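Local atomic coordinates of putative transcription regulator (Lactobacillus plantarum, PDB entry 3K69), a protein that probably binds DNA as a dimeric winged helix-turn-helix transcriptional regulator whose target genes are not established. Residues Val13-Leu21 with Glu33-Asn41; Ile48-Tyr57 with Met77-Thr86. All coordinates share one frame; numbering follows the deposited sequence.

Interaction 1 of 2, residues Val13-Leu21 with Glu33-Asn41; sequences VAVHSILYL and ELAQSLHLN
Tyr20 OH donates to Glu33 OE2 over 2.6 Å, the shortest polar link between helix 13-21 and the segment 33-41. The carboxylate oxygen lies at the edge of the phenol ring, in its plane, and takes the proton with its anti lone pair; ring and carboxylate planes stand 87° apart. Water 1 donates to Glu33 O and, weakly, to Tyr20 OH, tying the hydroxyl to the backbone as well. With CG anti to the backbone N (chi1 -173°), the tyrosine ring is laid against the Leu34-Ser37 turn, where Leu34 CD2 packs 3.6 Å from Tyr20 CD2 and Ser37 lies by CD1. A leucine in place of Tyr20 would probably leave Glu33 OE2 without its donor and open a gap beside Ser37.

One turn back, the methyl Leu38 CD1 sits over one face of the His16 imidazole, a CH-pi contact 3.5 Å from the ring centroid. His16 NE2 gives only a weak, bent bond to Ser37 OG; the imidazole's stronger polar link is at its other nitrogen, His16 ND1, to Thr98 OG1 of the second subunit. The other methyl, Leu38 CD2, packs 3.6 Å from Val13 CG1, and Val13 CG2 meets Leu40 CD1.

The two helices, 116° apart in direction, belong to the helical part of the winged helix-turn-helix domain. Helix 33-38 ends in a Schellman motif at His39. Ser17 OG is spent on Val13 O (2.8 Å), which accepts Ser17 N from the opposite face of its plane; satisfied within its own helix, the hydroxyl can sit against the methyl Leu38 CD2, while charged Glu33 stays at the partly exposed end.

Interaction 2 of 2, residues Ile48-Tyr57 with Met77-Thr86; sequences ILSVLHKHGY and MNLGDLYDLT. With DMS (dimethyl sulfoxide), chain C.
Leu52 CD2 touches Leu82 CD1 at 3.7 Å and also covers one face of the Tyr57 ring, which makes this the close, buried part of the contact. Selenomethionine Met77 adds its SE at the edge of the same ring, a Met-aromatic contact 4.0 Å from Tyr57 CD2. Leu85 leads from here toward solvent. Its CG, anti to the backbone N (chi1 -179°), carries one methyl to each aromatic ring: Leu85 CD2 comes to 3.5 Å from Tyr57 CE1, and Val51 CG1 lies along Leu85 CG.

The helices are 127° apart in direction, and the two strands of the wing, 59-61 and 67-69, lie between them in sequence, as in a winged helix-turn-helix fold. Gly56, at positive phi, ends the first helix in a Schellman motif, and Asn78 OD1 caps the second by accepting from Asp81 N.

On the solvent side, Leu85 CD1 stands over the centre of the exposed His55 imidazole, a CH-pi contact 3.7 Å from the centroid. That ring is held by its own helix: His55 ND1 donates to Val51 O over 2.8 Å, with the acceptor in the ring plane. Toward exposed Asp81 a water takes over, for water 2 lies 2.6 Å from Tyr57 OH and donates to Asn78 O. The far end is looser though buried, since Ile48 CD1 comes no nearer than 4.4 Å to Thr86 CG2.

Overall arrangement
Interactions 1 and 2 sit side by side in one helical core, with centres about 14 Å apart, and follow in series along the chain. Helix 9-22 joins them: Ser17 OG lies 3.6 Å from Leu49 CD2, Ala14 CB 3.8 Å from Thr86 CG2, and Ile18 CG2 3.8 Å from Met77 SE. A second link runs through the successive helices 31-38 and 46-54, where Leu34 CD1 meets Leu49 CD1 at 3.5 Å. The second subunit reaches many residues of interaction 1 but, in interaction 2, touches only Leu79. A dimethyl sulfoxide, probably from the crystallisation liquor, lies at Tyr83 OH.

Interaction 1 of 2, residues Val13-Leu21 with Glu33-Asn41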
loop_
_atom_site.group_PDB
_atom_site.type_symbol
_atom_site.label_atom_id
_atom_site.label_comp_id
_atom_site.label_asym_id
_atom_site.label_seq_id
_atom_site.Cartn_x
_atom_site.Cartn_y
_atom_site.Cartn_z
ATOM N N VAL A 13 -3.488 -10.085 12.346
ATOM C CA VAL A 13 -3.214 -10.750 13.624
ATOM C C VAL A 13 -3.861 -9.973 14.769
ATOM O O VAL A 13 -4.475 -10.578 15.627
ATOM C CB VAL A 13 -1.717 -10.937 13.871
ATOM C CG1 VAL A 13 -1.453 -11.470 15.311
ATOM C CG2 VAL A 13 -1.158 -11.889 12.823
ATOM N N ALA A 14 -3.743 -8.636 14.753
ATOM C CA ALA A 14 -4.344 -7.802 15.788
ATOM C C ALA A 14 -5.870 -7.799 15.727
ATOM O O ALA A 14 -6.504 -7.997 16.729
ATOM C CB ALA A 14 -3.820 -6.418 15.742
ATOM N N VAL A 15 -6.435 -7.597 14.552
ATOM C CA VAL A 15 -7.853 -7.674 14.371
ATOM C C VAL A 15 -8.423 -8.998 14.837
ATOM O O VAL A 15 -9.358 -9.031 15.643
ATOM C CB VAL A 15 -8.255 -7.415 12.886
ATOM C CG1 VAL A 15 -9.701 -7.687 12.678
ATOM C CG2 VAL A 15 -7.917 -5.955 12.433
ATOM N N HIS A 16 -7.862 -10.079 14.326
ATOM C CA HIS A 16 -8.322 -11.423 14.657
ATOM C C HIS A 16 -8.189 -11.706 16.187
ATOM O O HIS A 16 -9.111 -12.259 16.822
ATOM C CB HIS A 16 -7.548 -12.429 13.810
ATOM C CG HIS A 16 -8.164 -13.775 13.747
ATOM N ND1 HIS A 16 -8.006 -14.614 12.661
ATOM C CD2 HIS A 16 -8.944 -14.442 14.637
ATOM C CE1 HIS A 16 -8.657 -15.743 12.894
ATOM N NE2 HIS A 16 -9.243 -15.658 14.081
ATOM N N SER A 17 -7.075 -11.271 16.792
ATOM C CA SER A 17 -6.862 -11.489 18.216
ATOM C C SER A 17 -7.872 -10.714 19.074
ATOM O O SER A 17 -8.458 -11.266 20.024
ATOM C CB SER A 17 -5.410 -11.140 18.610
ATOM O OG SER A 17 -4.481 -12.024 17.993
ATOM N N ILE A 18 -8.081 -9.438 18.748
ATOM C CA ILE A 18 -9.119 -8.646 19.425
ATOM C C ILE A 18 -10.501 -9.288 19.288
ATOM O O ILE A 18 -11.245 -9.365 20.260
ATOM C CB ILE A 18 -9.144 -7.181 18.951
ATOM C CG1 ILE A 18 -7.787 -6.526 19.282
ATOM C CG2 ILE A 18 -10.304 -6.434 19.642
ATOM C CD1 ILE A 18 -7.494 -5.200 18.544
ATOM N N LEU A 19 -10.858 -9.737 18.094
ATOM C CA LEU A 19 -12.157 -10.387 17.927
ATOM C C LEU A 19 -12.257 -11.673 18.765
ATOM O O LEU A 19 -13.282 -11.950 19.379
ATOM C CB LEU A 19 -12.461 -10.663 16.465
ATOM C CG LEU A 19 -12.670 -9.452 15.558
ATOM C CD1 LEU A 19 -12.495 -9.927 14.127
ATOM C CD2 LEU A 19 -13.996 -8.812 15.794
ATOM N N TYR A 20 -11.175 -12.428 18.832
ATOM C CA TYR A 20 -11.172 -13.669 19.578
ATOM C C TYR A 20 -11.357 -13.382 21.064
ATOM O O TYR A 20 -12.218 -14.002 21.734
ATOM C CB TYR A 20 -9.896 -14.462 19.348
ATOM C CG TYR A 20 -9.946 -15.834 19.978
ATOM C CD1 TYR A 20 -10.457 -16.924 19.260
ATOM C CD2 TYR A 20 -9.525 -16.048 21.298
ATOM C CE1 TYR A 20 -10.524 -18.209 19.822
ATOM C CE2 TYR A 20 -9.598 -17.346 21.882
ATOM C CZ TYR A 20 -10.080 -18.417 21.125
ATOM O OH TYR A 20 -10.180 -19.691 21.663
ATOM N N LEU A 21 -10.585 -12.416 21.564
ATOM C CA LEU A 21 -10.693 -12.015 22.967
ATOM C C LEU A 21 -12.091 -11.432 23.328
ATOM O O LEU A 21 -12.589 -11.662 24.422
ATOM C CB LEU A 21 -9.552 -11.074 23.347
ATOM C CG LEU A 21 -8.145 -11.714 23.280
ATOM C CD1 LEU A 21 -7.046 -10.712 23.436
ATOM C CD2 LEU A 21 -7.957 -12.891 24.250
ATOM N N GLU A 33 -3.425 -20.534 22.661
ATOM C CA GLU A 33 -4.823 -20.608 22.284
ATOM C C GLU A 33 -5.160 -19.652 21.140
ATOM O O GLU A 33 -5.848 -20.016 20.193
ATOM C CB GLU A 33 -5.708 -20.323 23.506
ATOM C CG GLU A 33 -7.184 -20.407 23.188
ATOM C CD GLU A 33 -8.113 -20.235 24.381
ATOM O OE1 GLU A 33 -7.694 -20.477 25.530
ATOM O OE2 GLU A 33 -9.275 -19.834 24.142
ATOM N N LEU A 34 -4.687 -18.414 21.241
ATOM C CA LEU A 34 -4.839 -17.447 20.160
ATOM C C LEU A 34 -4.166 -17.948 18.874
ATOM O O LEU A 34 -4.751 -17.839 17.774
ATOM C CB LEU A 34 -4.290 -16.074 20.550
ATOM C CG LEU A 34 -5.119 -15.202 21.497
ATOM C CD1 LEU A 34 -4.258 -14.123 22.156
ATOM C CD2 LEU A 34 -6.310 -14.537 20.769
ATOM N N ALA A 35 -2.954 -18.487 18.990
ATOM C CA ALA A 35 -2.259 -18.980 17.800
ATOM C C ALA A 35 -3.042 -20.112 17.108
ATOM O O ALA A 35 -3.218 -20.084 15.886
ATOM C CB ALA A 35 -0.861 -19.398 18.124
ATOM N N GLN A 36 -3.560 -21.075 17.871
ATOM C CA GLN A 36 -4.511 -22.058 17.301
ATOM C C GLN A 36 -5.589 -21.388 16.419
ATOM O O GLN A 36 -5.770 -21.776 15.270
ATOM C CB GLN A 36 -5.207 -22.864 18.395
ATOM C CG GLN A 36 -4.326 -23.854 19.162
ATOM C CD GLN A 36 -5.047 -24.481 20.379
ATOM O OE1 GLN A 36 -5.810 -23.811 21.113
ATOM N NE2 GLN A 36 -4.816 -25.771 20.583
ATOM N N SER A 37 -6.292 -20.382 16.947
ATOM C CA SER A 37 -7.334 -19.673 16.181
ATOM C C SER A 37 -6.790 -18.910 14.952
ATOM O O SER A 37 -7.405 -18.920 13.894
ATOM C CB SER A 37 -8.125 -18.709 17.094
ATOM O OG SER A 37 -9.001 -17.849 16.360
ATOM N N LEU A 38 -5.634 -18.267 15.084
ATOM C CA LEU A 38 -5.091 -17.494 13.976
ATOM C C LEU A 38 -4.403 -18.359 12.909
ATOM O O LEU A 38 -4.061 -17.855 11.830
ATOM C CB LEU A 38 -4.153 -16.399 14.488
ATOM C CG LEU A 38 -4.901 -15.120 14.886
ATOM C CD1 LEU A 38 -6.003 -15.380 15.943
ATOM C CD2 LEU A 38 -3.882 -14.132 15.389
ATOM N N HIS A 39 -4.229 -19.643 13.219
ATOM C CA HIS A 39 -3.459 -20.581 12.404
ATOM C C HIS A 39 -2.041 -20.111 12.159
ATOM O O HIS A 39 -1.576 -20.062 11.026
ATOM C CB HIS A 39 -4.201 -20.935 11.116
ATOM C CG HIS A 39 -5.299 -21.928 11.332
ATOM N ND1 HIS A 39 -6.615 -21.668 11.015
ATOM C CD2 HIS A 39 -5.279 -23.165 11.883
ATOM C CE1 HIS A 39 -7.358 -22.710 11.342
ATOM N NE2 HIS A 39 -6.571 -23.633 11.871
ATOM N N LEU A 40 -1.373 -19.778 13.264
ATOM C CA LEU A 40 0.003 -19.319 13.287
ATOM C C LEU A 40 0.744 -19.962 14.460
ATOM O O LEU A 40 0.141 -20.437 15.424
ATOM C CB LEU A 40 0.054 -17.791 13.402
ATOM C CG LEU A 40 -0.381 -16.990 12.165
ATOM C CD1 LEU A 40 -0.411 -15.492 12.409
ATOM C CD2 LEU A 40 0.525 -17.277 10.958
ATOM N N ASN A 41 2.067 -20.010 14.326
ATOM C CA ASN A 41 2.994 -20.317 15.397
ATOM C C ASN A 41 2.860 -19.191 16.403
ATOM O O ASN A 41 2.771 -18.025 15.985
ATOM C CB ASN A 41 4.419 -20.298 14.819
ATOM C CG ASN A 41 5.421 -21.047 15.668
ATOM O OD1 ASN A 41 5.576 -20.795 16.877
ATOM N ND2 ASN A 41 6.148 -21.965 15.024
HETATM O O HOH W 1 -8.123 -21.553 19.721
#

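Interaction 2 of 2, residues Ile48-Tyr57 with Met77-Thr86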
loop_
_atom_site.group_PDB
_atom_site.type_symbol
_atom_site.label_atom_id
_atom_site.label_comp_id
_atom_site.label_asym_id
_atom_site.label_seq_id
_atom_site.Cartn_x
_atom_site.Cartn_y
_atom_site.Cartn_z
ATOM N N ILE A 48 3.021 -8.941 18.307
ATOM C CA ILE A 48 1.817 -8.107 18.139
ATOM C C ILE A 48 0.964 -8.067 19.422
ATOM O O ILE A 48 0.475 -7.016 19.793
ATOM C CB ILE A 48 0.992 -8.550 16.899
ATOM C CG1 ILE A 48 1.709 -8.060 15.651
ATOM C CG2 ILE A 48 -0.437 -7.925 16.912
ATOM C CD1 ILE A 48 1.828 -6.500 15.594
ATOM N N LEU A 49 0.813 -9.206 20.097
ATOM C CA LEU A 49 0.036 -9.254 21.337
ATOM C C LEU A 49 0.701 -8.349 22.393
ATOM O O LEU A 49 0.015 -7.665 23.131
ATOM C CB LEU A 49 -0.123 -10.674 21.840
ATOM C CG LEU A 49 -0.979 -11.622 21.000
ATOM C CD1 LEU A 49 -0.935 -13.036 21.620
ATOM C CD2 LEU A 49 -2.403 -11.138 20.859
ATOM N N SER A 50 2.033 -8.349 22.410
ATOM C CA SER A 50 2.823 -7.506 23.298
ATOM C C SER A 50 2.624 -6.030 22.981
ATOM O O SER A 50 2.352 -5.240 23.880
ATOM C CB SER A 50 4.289 -7.889 23.205
ATOM O OG SER A 50 5.110 -6.862 23.677
ATOM N N VAL A 51 2.685 -5.677 21.698
ATOM C CA VAL A 51 2.422 -4.295 21.235
ATOM C C VAL A 51 0.990 -3.839 21.621
ATOM O O VAL A 51 0.776 -2.707 22.069
ATOM C CB VAL A 51 2.691 -4.151 19.701
ATOM C CG1 VAL A 51 2.269 -2.786 19.177
ATOM C CG2 VAL A 51 4.162 -4.354 19.402
ATOM N N LEU A 52 0.011 -4.711 21.463
ATOM C CA LEU A 52 -1.367 -4.350 21.805
ATOM C C LEU A 52 -1.507 -4.135 23.320
ATOM O O LEU A 52 -2.132 -3.180 23.761
ATOM C CB LEU A 52 -2.316 -5.439 21.343
ATOM C CG LEU A 52 -2.550 -5.533 19.834
ATOM C CD1 LEU A 52 -3.455 -6.767 19.583
ATOM C CD2 LEU A 52 -3.173 -4.213 19.255
ATOM N N HIS A 53 -0.930 -5.055 24.095
ATOM C CA HIS A 53 -0.822 -4.920 25.530
ATOM C C HIS A 53 -0.143 -3.623 25.973
ATOM O O HIS A 53 -0.711 -2.909 26.762
ATOM C CB HIS A 53 -0.083 -6.085 26.146
ATOM C CG HIS A 53 -0.025 -6.026 27.636
ATOM N ND1 HIS A 53 -1.123 -5.705 28.410
ATOM C CD2 HIS A 53 0.989 -6.248 28.497
ATOM C CE1 HIS A 53 -0.768 -5.705 29.684
ATOM N NE2 HIS A 53 0.494 -6.066 29.764
ATOM N N LYS A 54 1.047 -3.327 25.463
ATOM C CA LYS A 54 1.773 -2.111 25.839
ATOM C C LYS A 54 1.006 -0.828 25.560
ATOM O O LYS A 54 1.204 0.170 26.234
ATOM C CB LYS A 54 3.146 -2.035 25.133
ATOM C CG LYS A 54 4.112 -3.080 25.642
ATOM C CD LYS A 54 5.448 -3.107 24.873
ATOM C CE LYS A 54 6.390 -4.119 25.542
ATOM N NZ LYS A 54 7.823 -4.042 25.099
ATOM N N HIS A 55 0.125 -0.862 24.564
ATOM C CA HIS A 55 -0.639 0.312 24.163
ATOM C C HIS A 55 -2.085 0.348 24.673
ATOM O O HIS A 55 -2.858 1.173 24.242
ATOM C CB HIS A 55 -0.572 0.456 22.656
ATOM C CG HIS A 55 0.785 0.851 22.171
ATOM N ND1 HIS A 55 1.734 -0.074 21.797
ATOM C CD2 HIS A 55 1.370 2.064 22.051
ATOM C CE1 HIS A 55 2.848 0.556 21.461
ATOM N NE2 HIS A 55 2.650 1.853 21.598
ATOM N N GLY A 56 -2.416 -0.539 25.592
ATOM C CA GLY A 56 -3.658 -0.453 26.343
ATOM C C GLY A 56 -4.858 -1.176 25.761
ATOM O O GLY A 56 -5.935 -1.030 26.296
ATOM N N TYR A 57 -4.676 -1.965 24.696
ATOM C CA TYR A 57 -5.796 -2.692 24.066
ATOM C C TYR A 57 -6.281 -3.860 24.899
ATOM O O TYR A 57 -7.470 -4.158 24.906
ATOM C CB TYR A 57 -5.459 -3.213 22.651
ATOM C CG TYR A 57 -5.359 -2.119 21.615
ATOM C CD1 TYR A 57 -4.178 -1.415 21.419
ATOM C CD2 TYR A 57 -6.437 -1.815 20.806
ATOM C CE1 TYR A 57 -4.102 -0.387 20.442
ATOM C CE2 TYR A 57 -6.381 -0.788 19.858
ATOM C CZ TYR A 57 -5.212 -0.062 19.697
ATOM O OH TYR A 57 -5.165 0.900 18.718
HETATM N N MSE A 77 -12.114 1.543 19.739
HETATM C CA MSE A 77 -10.891 1.228 19.005
HETATM C C MSE A 77 -11.020 1.651 17.559
HETATM O O MSE A 77 -11.624 0.946 16.745
HETATM C CB MSE A 77 -10.630 -0.253 19.048
HETATM C CG MSE A 77 -10.572 -0.762 20.447
HETATM SE SE MSE A 77 -10.345 -2.702 20.506
HETATM C CE MSE A 77 -10.449 -2.882 22.461
ATOM N N ASN A 78 -10.489 2.831 17.262
ATOM C CA ASN A 78 -10.400 3.292 15.895
ATOM C C ASN A 78 -9.544 2.356 15.045
ATOM O O ASN A 78 -8.389 2.037 15.388
ATOM C CB ASN A 78 -9.816 4.715 15.825
ATOM C CG ASN A 78 -9.940 5.306 14.450
ATOM O OD1 ASN A 78 -9.063 5.097 13.606
ATOM N ND2 ASN A 78 -11.068 5.985 14.175
ATOM N N LEU A 79 -10.100 1.940 13.914
ATOM C CA LEU A 79 -9.451 1.003 13.022
ATOM C C LEU A 79 -8.174 1.578 12.410
ATOM O O LEU A 79 -7.231 0.887 12.204
ATOM C CB LEU A 79 -10.442 0.557 11.936
ATOM C CG LEU A 79 -10.294 -0.836 11.324
ATOM C CD1 LEU A 79 -10.407 -1.964 12.358
ATOM C CD2 LEU A 79 -11.389 -0.922 10.275
ATOM N N GLY A 80 -8.163 2.869 12.144
ATOM C CA GLY A 80 -7.014 3.549 11.668
ATOM C C GLY A 80 -5.907 3.697 12.658
ATOM O O GLY A 80 -4.759 3.548 12.295
ATOM N N ASP A 81 -6.249 4.011 13.900
ATOM C CA ASP A 81 -5.305 3.926 15.003
ATOM C C ASP A 81 -4.687 2.530 15.062
ATOM O O ASP A 81 -3.491 2.400 15.134
ATOM C CB ASP A 81 -5.983 4.243 16.343
ATOM C CG ASP A 81 -6.335 5.708 16.496
ATOM O OD1 ASP A 81 -5.797 6.520 15.714
ATOM O OD2 ASP A 81 -7.139 6.040 17.402
ATOM N N LEU A 82 -5.495 1.496 14.995
ATOM C CA LEU A 82 -4.962 0.124 15.015
ATOM C C LEU A 82 -4.028 -0.174 13.828
ATOM O O LEU A 82 -2.923 -0.727 14.010
ATOM C CB LEU A 82 -6.123 -0.882 15.063
ATOM C CG LEU A 82 -5.704 -2.345 15.220
ATOM C CD1 LEU A 82 -4.873 -2.515 16.506
ATOM C CD2 LEU A 82 -6.985 -3.292 15.167
ATOM N N TYR A 83 -4.462 0.224 12.623
ATOM C CA TYR A 83 -3.682 0.041 11.382
ATOM C C TYR A 83 -2.314 0.746 11.516
ATOM O O TYR A 83 -1.280 0.170 11.199
ATOM C CB TYR A 83 -4.452 0.562 10.128
ATOM C CG TYR A 83 -3.761 0.178 8.839
ATOM C CD1 TYR A 83 -2.705 0.950 8.328
ATOM C CD2 TYR A 83 -4.104 -0.994 8.174
ATOM C CE1 TYR A 83 -2.019 0.558 7.189
ATOM C CE2 TYR A 83 -3.413 -1.404 7.000
ATOM C CZ TYR A 83 -2.364 -0.624 6.528
ATOM O OH TYR A 83 -1.671 -0.990 5.381
ATOM N N ASP A 84 -2.343 1.993 11.985
ATOM C CA ASP A 84 -1.154 2.799 12.095
ATOM C C ASP A 84 -0.191 2.207 13.117
ATOM O O ASP A 84 1.035 2.231 12.909
ATOM C CB ASP A 84 -1.480 4.264 12.419
ATOM C CG ASP A 84 -2.285 4.978 11.322
ATOM O OD1 ASP A 84 -2.373 4.520 10.139
ATOM O OD2 ASP A 84 -2.873 6.022 11.681
ATOM N N LEU A 85 -0.729 1.635 14.200
ATOM C CA LEU A 85 0.109 0.969 15.193
ATOM C C LEU A 85 0.749 -0.303 14.655
ATOM O O LEU A 85 1.939 -0.517 14.821
ATOM C CB LEU A 85 -0.684 0.686 16.483
ATOM C CG LEU A 85 0.023 -0.003 17.668
ATOM C CD1 LEU A 85 1.194 0.851 18.227
ATOM C CD2 LEU A 85 -1.042 -0.357 18.733
ATOM N N THR A 86 -0.022 -1.145 14.005
ATOM C CA THR A 86 0.469 -2.437 13.569
ATOM C C THR A 86 1.281 -2.360 12.281
ATOM O O THR A 86 2.110 -3.217 12.046
ATOM C CB THR A 86 -0.694 -3.449 13.419
ATOM O OG1 THR A 86 -1.611 -2.999 12.427
ATOM C CG2 THR A 86 -1.431 -3.640 14.765
HETATM S S DMS C . -2.971 -4.197 4.244
HETATM O O DMS C . -1.695 -2.963 4.025
HETATM C C1 DMS C . -3.486 -4.961 2.696
HETATM C C2 DMS C . -2.221 -5.658 5.039
HETATM O O HOH W 2 -7.592 1.555 17.978
#